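Local coordinates for HEPN domain-containing protein (Thermotoga maritima, PDB 1O3U) that is of unknown function but belongs to the HEPN family of small helical domains and forms a two-chain assembly, at residues A42-R53 with I124-I135. Sequence-based numbering, arbitrary orientation.
Sequences AAEKAVKAVFQR and IIRFCEDLLSRI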
loop_
_atom_site.group_PDB
_atom_site.type_symbol
_atom_site.label_atom_id
_atom_site.label_comp_id
_atom_site.label_asym_id
_atom_site.label_seq_id
_atom_site.Cartn_x
_atom_site.Cartn_y
_atom_site.Cartn_z
ATOM N N ALA A 42 0.522 3.812 -5.058
ATOM C CA ALA A 42 -0.389 4.933 -5.305
ATOM C C ALA A 42 -0.951 4.826 -6.721
ATOM O O ALA A 42 -2.148 4.995 -6.923
ATOM C CB ALA A 42 0.313 6.214 -5.138
ATOM N N ALA A 43 -0.082 4.535 -7.694
ATOM C CA ALA A 43 -0.516 4.483 -9.109
ATOM C C ALA A 43 -1.473 3.287 -9.317
ATOM O O ALA A 43 -2.508 3.391 -9.971
ATOM C CB ALA A 43 0.673 4.372 -10.013
ATOM N N GLU A 44 -1.108 2.150 -8.763
ATOM C CA GLU A 44 -1.981 0.965 -8.768
ATOM C C GLU A 44 -3.384 1.231 -8.230
ATOM O O GLU A 44 -4.412 0.880 -8.849
ATOM C CB GLU A 44 -1.310 -0.160 -7.959
ATOM C CG GLU A 44 -0.106 -0.737 -8.629
ATOM C CD GLU A 44 0.492 -1.925 -7.894
ATOM O OE1 GLU A 44 -0.266 -2.663 -7.167
ATOM O OE2 GLU A 44 1.722 -2.130 -8.114
ATOM N N LYS A 45 -3.448 1.842 -7.058
ATOM C CA LYS A 45 -4.711 2.109 -6.415
ATOM C C LYS A 45 -5.550 3.104 -7.247
ATOM O O LYS A 45 -6.761 2.950 -7.337
ATOM C CB LYS A 45 -4.500 2.580 -4.975
ATOM C CG LYS A 45 -3.975 1.476 -4.029
ATOM C CD LYS A 45 -3.973 1.910 -2.589
ATOM C CE LYS A 45 -3.453 0.831 -1.625
ATOM N NZ LYS A 45 -2.026 0.957 -1.238
ATOM N N ALA A 46 -4.901 4.095 -7.864
ATOM C CA ALA A 46 -5.594 5.136 -8.630
ATOM C C ALA A 46 -6.300 4.454 -9.821
ATOM O O ALA A 46 -7.479 4.678 -10.081
ATOM C CB ALA A 46 -4.621 6.170 -9.138
ATOM N N VAL A 47 -5.602 3.579 -10.507
ATOM C CA VAL A 47 -6.217 2.919 -11.676
ATOM C C VAL A 47 -7.356 1.974 -11.266
ATOM O O VAL A 47 -8.405 1.904 -11.927
ATOM C CB VAL A 47 -5.173 2.189 -12.531
ATOM C CG1 VAL A 47 -5.839 1.541 -13.744
ATOM C CG2 VAL A 47 -4.064 3.134 -12.981
ATOM N N LYS A 48 -7.174 1.253 -10.169
ATOM C CA LYS A 48 -8.239 0.409 -9.624
ATOM C C LYS A 48 -9.522 1.192 -9.282
ATOM O O LYS A 48 -10.637 0.652 -9.395
ATOM C CB LYS A 48 -7.772 -0.330 -8.379
ATOM C CG LYS A 48 -6.786 -1.393 -8.655
ATOM C CD LYS A 48 -6.429 -2.112 -7.346
ATOM C CE LYS A 48 -5.242 -3.041 -7.539
ATOM N N ALA A 49 -9.361 2.446 -8.857
ATOM C CA ALA A 49 -10.516 3.306 -8.577
ATOM C C ALA A 49 -11.376 3.479 -9.842
ATOM O O ALA A 49 -12.598 3.513 -9.748
ATOM C CB ALA A 49 -10.068 4.661 -8.048
ATOM N N VAL A 50 -10.742 3.504 -11.021
ATOM C CA VAL A 50 -11.491 3.607 -12.288
ATOM C C VAL A 50 -12.278 2.323 -12.578
ATOM O O VAL A 50 -13.457 2.370 -12.988
ATOM C CB VAL A 50 -10.591 3.925 -13.495
ATOM C CG1 VAL A 50 -11.437 4.119 -14.751
ATOM C CG2 VAL A 50 -9.728 5.187 -13.233
ATOM N N PHE A 51 -11.607 1.183 -12.449
ATOM C CA PHE A 51 -12.296 -0.102 -12.521
ATOM C C PHE A 51 -13.470 -0.186 -11.555
ATOM O O PHE A 51 -14.531 -0.618 -11.975
ATOM C CB PHE A 51 -11.353 -1.297 -12.325
ATOM C CG PHE A 51 -10.449 -1.534 -13.487
ATOM C CD1 PHE A 51 -9.245 -0.856 -13.599
ATOM C CD2 PHE A 51 -10.809 -2.427 -14.491
ATOM C CE1 PHE A 51 -8.383 -1.072 -14.684
ATOM C CE2 PHE A 51 -9.963 -2.638 -15.587
ATOM C CZ PHE A 51 -8.749 -1.935 -15.678
ATOM N N GLN A 52 -13.310 0.247 -10.301
ATOM C CA GLN A 52 -14.378 0.129 -9.301
ATOM C C GLN A 52 -15.592 0.971 -9.720
ATOM O O GLN A 52 -16.705 0.518 -9.636
ATOM C CB GLN A 52 -13.945 0.557 -7.895
ATOM C CG GLN A 52 -14.935 0.047 -6.823
ATOM C CD GLN A 52 -14.850 0.768 -5.464
ATOM O OE1 GLN A 52 -13.814 1.301 -5.096
ATOM N NE2 GLN A 52 -15.960 0.755 -4.714
ATOM N N ARG A 53 -15.353 2.193 -10.170
ATOM C CA ARG A 53 -16.439 3.063 -10.650
ATOM C C ARG A 53 -17.158 2.455 -11.863
ATOM O O ARG A 53 -18.377 2.549 -11.975
ATOM C CB ARG A 53 -15.905 4.439 -11.003
ATOM C CG ARG A 53 -16.932 5.402 -11.613
ATOM C CD ARG A 53 -17.959 5.933 -10.663
ATOM N NE ARG A 53 -18.976 6.715 -11.391
ATOM C CZ ARG A 53 -20.218 6.891 -10.998
ATOM N NH1 ARG A 53 -20.656 6.349 -9.865
ATOM N NH2 ARG A 53 -21.040 7.617 -11.741
ATOM N N ILE A 124 -0.528 9.997 -12.861
ATOM C CA ILE A 124 -1.504 8.952 -13.042
ATOM C C ILE A 124 -2.739 9.179 -12.168
ATOM O O ILE A 124 -3.908 9.022 -12.651
ATOM C CB ILE A 124 -0.847 7.569 -12.818
ATOM C CG1 ILE A 124 0.101 7.250 -13.985
ATOM C CG2 ILE A 124 -1.907 6.469 -12.698
ATOM C CD1 ILE A 124 1.021 6.025 -13.769
ATOM N N ILE A 125 -2.516 9.518 -10.895
ATOM C CA ILE A 125 -3.619 9.866 -10.005
ATOM C C ILE A 125 -4.518 10.981 -10.596
ATOM O O ILE A 125 -5.730 10.843 -10.612
ATOM C CB ILE A 125 -3.116 10.249 -8.630
ATOM C CG1 ILE A 125 -2.554 9.028 -7.919
ATOM C CG2 ILE A 125 -4.230 10.976 -7.831
ATOM C CD1 ILE A 125 -1.734 9.400 -6.630
ATOM N N ARG A 126 -3.917 12.054 -11.099
ATOM C CA ARG A 126 -4.652 13.198 -11.628
ATOM C C ARG A 126 -5.378 12.827 -12.939
ATOM O O ARG A 126 -6.510 13.234 -13.159
ATOM C CB ARG A 126 -3.698 14.365 -11.830
ATOM C CG ARG A 126 -3.185 14.947 -10.496
ATOM C CD ARG A 126 -2.199 16.082 -10.664
ATOM N NE ARG A 126 -1.991 16.795 -9.413
ATOM C CZ ARG A 126 -1.086 17.741 -9.238
ATOM N NH1 ARG A 126 -0.298 18.117 -10.227
ATOM N NH2 ARG A 126 -0.987 18.329 -8.073
ATOM N N PHE A 127 -4.766 11.984 -13.753
ATOM C CA PHE A 127 -5.441 11.445 -14.951
ATOM C C PHE A 127 -6.694 10.629 -14.591
ATOM O O PHE A 127 -7.812 10.802 -15.193
ATOM C CB PHE A 127 -4.503 10.561 -15.739
ATOM C CG PHE A 127 -5.151 9.950 -16.948
ATOM C CD1 PHE A 127 -5.315 10.666 -18.092
ATOM C CD2 PHE A 127 -5.590 8.629 -16.916
ATOM C CE1 PHE A 127 -5.902 10.069 -19.225
ATOM C CE2 PHE A 127 -6.169 8.052 -18.017
ATOM C CZ PHE A 127 -6.328 8.770 -19.165
ATOM N N CYS A 128 -6.530 9.704 -13.650
ATOM C CA CYS A 128 -7.644 8.928 -13.134
ATOM C C CYS A 128 -8.726 9.816 -12.499
ATOM O O CYS A 128 -9.927 9.575 -12.725
ATOM C CB CYS A 128 -7.174 7.877 -12.141
ATOM S SG CYS A 128 -6.129 6.616 -12.885
ATOM N N GLU A 129 -8.321 10.832 -11.743
ATOM C CA GLU A 129 -9.285 11.835 -11.204
ATOM C C GLU A 129 -10.083 12.493 -12.336
ATOM O O GLU A 129 -11.314 12.585 -12.278
ATOM C CB GLU A 129 -8.571 12.898 -10.358
ATOM C CG GLU A 129 -8.183 12.420 -8.993
ATOM C CD GLU A 129 -7.356 13.383 -8.191
ATOM O OE1 GLU A 129 -6.770 14.317 -8.797
ATOM O OE2 GLU A 129 -7.269 13.176 -6.952
ATOM N N ASP A 130 -9.387 12.919 -13.381
ATOM C CA ASP A 130 -9.995 13.553 -14.538
ATOM C C ASP A 130 -10.987 12.624 -15.227
ATOM O O ASP A 130 -12.071 13.058 -15.615
ATOM C CB ASP A 130 -8.929 14.025 -15.529
ATOM C CG ASP A 130 -8.138 15.244 -15.020
ATOM O OD1 ASP A 130 -8.408 15.729 -13.880
ATOM O OD2 ASP A 130 -7.244 15.796 -15.724
ATOM N N LEU A 131 -10.608 11.358 -15.374
ATOM C CA LEU A 131 -11.494 10.329 -15.902
ATOM C C LEU A 131 -12.752 10.122 -15.014
ATOM O O LEU A 131 -13.897 10.165 -15.522
ATOM C CB LEU A 131 -10.711 9.003 -16.083
ATOM C CG LEU A 131 -10.370 8.528 -17.481
ATOM C CD1 LEU A 131 -9.791 7.123 -17.399
ATOM C CD2 LEU A 131 -11.663 8.559 -18.425
ATOM N N LEU A 132 -12.558 9.931 -13.707
ATOM C CA LEU A 132 -13.653 9.740 -12.767
ATOM C C LEU A 132 -14.621 10.933 -12.697
ATOM O O LEU A 132 -15.822 10.741 -12.439
ATOM C CB LEU A 132 -13.138 9.429 -11.376
ATOM C CG LEU A 132 -12.529 8.036 -11.269
ATOM C CD1 LEU A 132 -11.685 7.890 -10.028
ATOM C CD2 LEU A 132 -13.633 7.007 -11.278
ATOM N N SER A 133 -14.104 12.126 -12.964
ATOM C CA SER A 133 -14.909 13.348 -12.931
ATOM C C SER A 133 -15.865 13.381 -14.096
ATOM O O SER A 133 -16.828 14.147 -14.067
ATOM C CB SER A 133 -14.021 14.595 -12.993
ATOM O OG SER A 133 -13.230 14.681 -11.815
ATOM N N ARG A 134 -15.561 12.589 -15.127
ATOM C CA ARG A 134 -16.283 12.598 -16.379
ATOM C C ARG A 134 -17.159 11.367 -16.624
ATOM O O ARG A 134 -17.959 11.376 -17.559
ATOM C CB ARG A 134 -15.294 12.784 -17.542
ATOM C CG ARG A 134 -14.892 14.227 -17.787
ATOM C CD ARG A 134 -13.740 14.380 -18.767
ATOM N N ILE A 135 -16.987 10.307 -15.825
ATOM C CA ILE A 135 -17.798 9.107 -15.932
ATOM C C ILE A 135 -18.605 9.022 -14.636
ATOM O O ILE A 135 -19.819 8.850 -14.655
ATOM C CB ILE A 135 -16.941 7.828 -16.224
ATOM C CG1 ILE A 135 -16.072 7.426 -15.033
ATOM C CG2 ILE A 135 -16.082 8.017 -17.490
ATOM C CD1 ILE A 135 -15.075 6.326 -15.316
ATOM O OXT ILE A 135 -18.104 9.213 -13.520
#
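In the helical bundle of this HEPN domain, helices 32-54 and 104-132 run side by side in the same direction, and Ala46 and Val50 of the first pack on Ile125, Cys128 and Leu132 of the second. Over 42-53 and 124-132 the axes approach to 8.8 Å at an angle of 11°, a close parallel pairing consistent with the small residues Ala42, Ala43, Ala46 and Ala49 along the seam. Ala46 sets its CB 3.7 Å from CG1 of Ile125, while the CD1 ends of Ile125 and Ile124 lie against the methyls of Ala42 and Ala43. Cys128 is turned with SG anti to its carbonyl carbon (chi1 -65°), which lays the sulfur on the backbone of the other helix, 3.7 Å from Ala46 O. The CG2 methyls of Val47 and Val50 border that sulfur, and Val50 CG2 also meets Cys128 CB at 3.9 Å. CG1 of Val50 faces the CD1 methyls of Leu131 and Ile135. Leu132 splits its branches, CD1 to Ala49 CB and CD2 against Arg53 CB at 3.4 Å. Helix 11-28 adds Met13 against Leu132; elsewhere Leu87 of helix 78-88 touches both Ala43 and Ile124. At the chain terminus the apolar seam gives way to charge: Arg53, its chain kinked about CB-CG (chi2 72°), runs alongside Ile135, pointing the other way, and presents its guanidinium edge to the C-terminal carboxylate. Arg53 NE pairs with Ile135 OXT in a salt bridge whose hydrogen bond is weak, and Arg53 NH2 makes a nearly straight but weak hydrogen bond to Ile135 O, each 3.4 Å long.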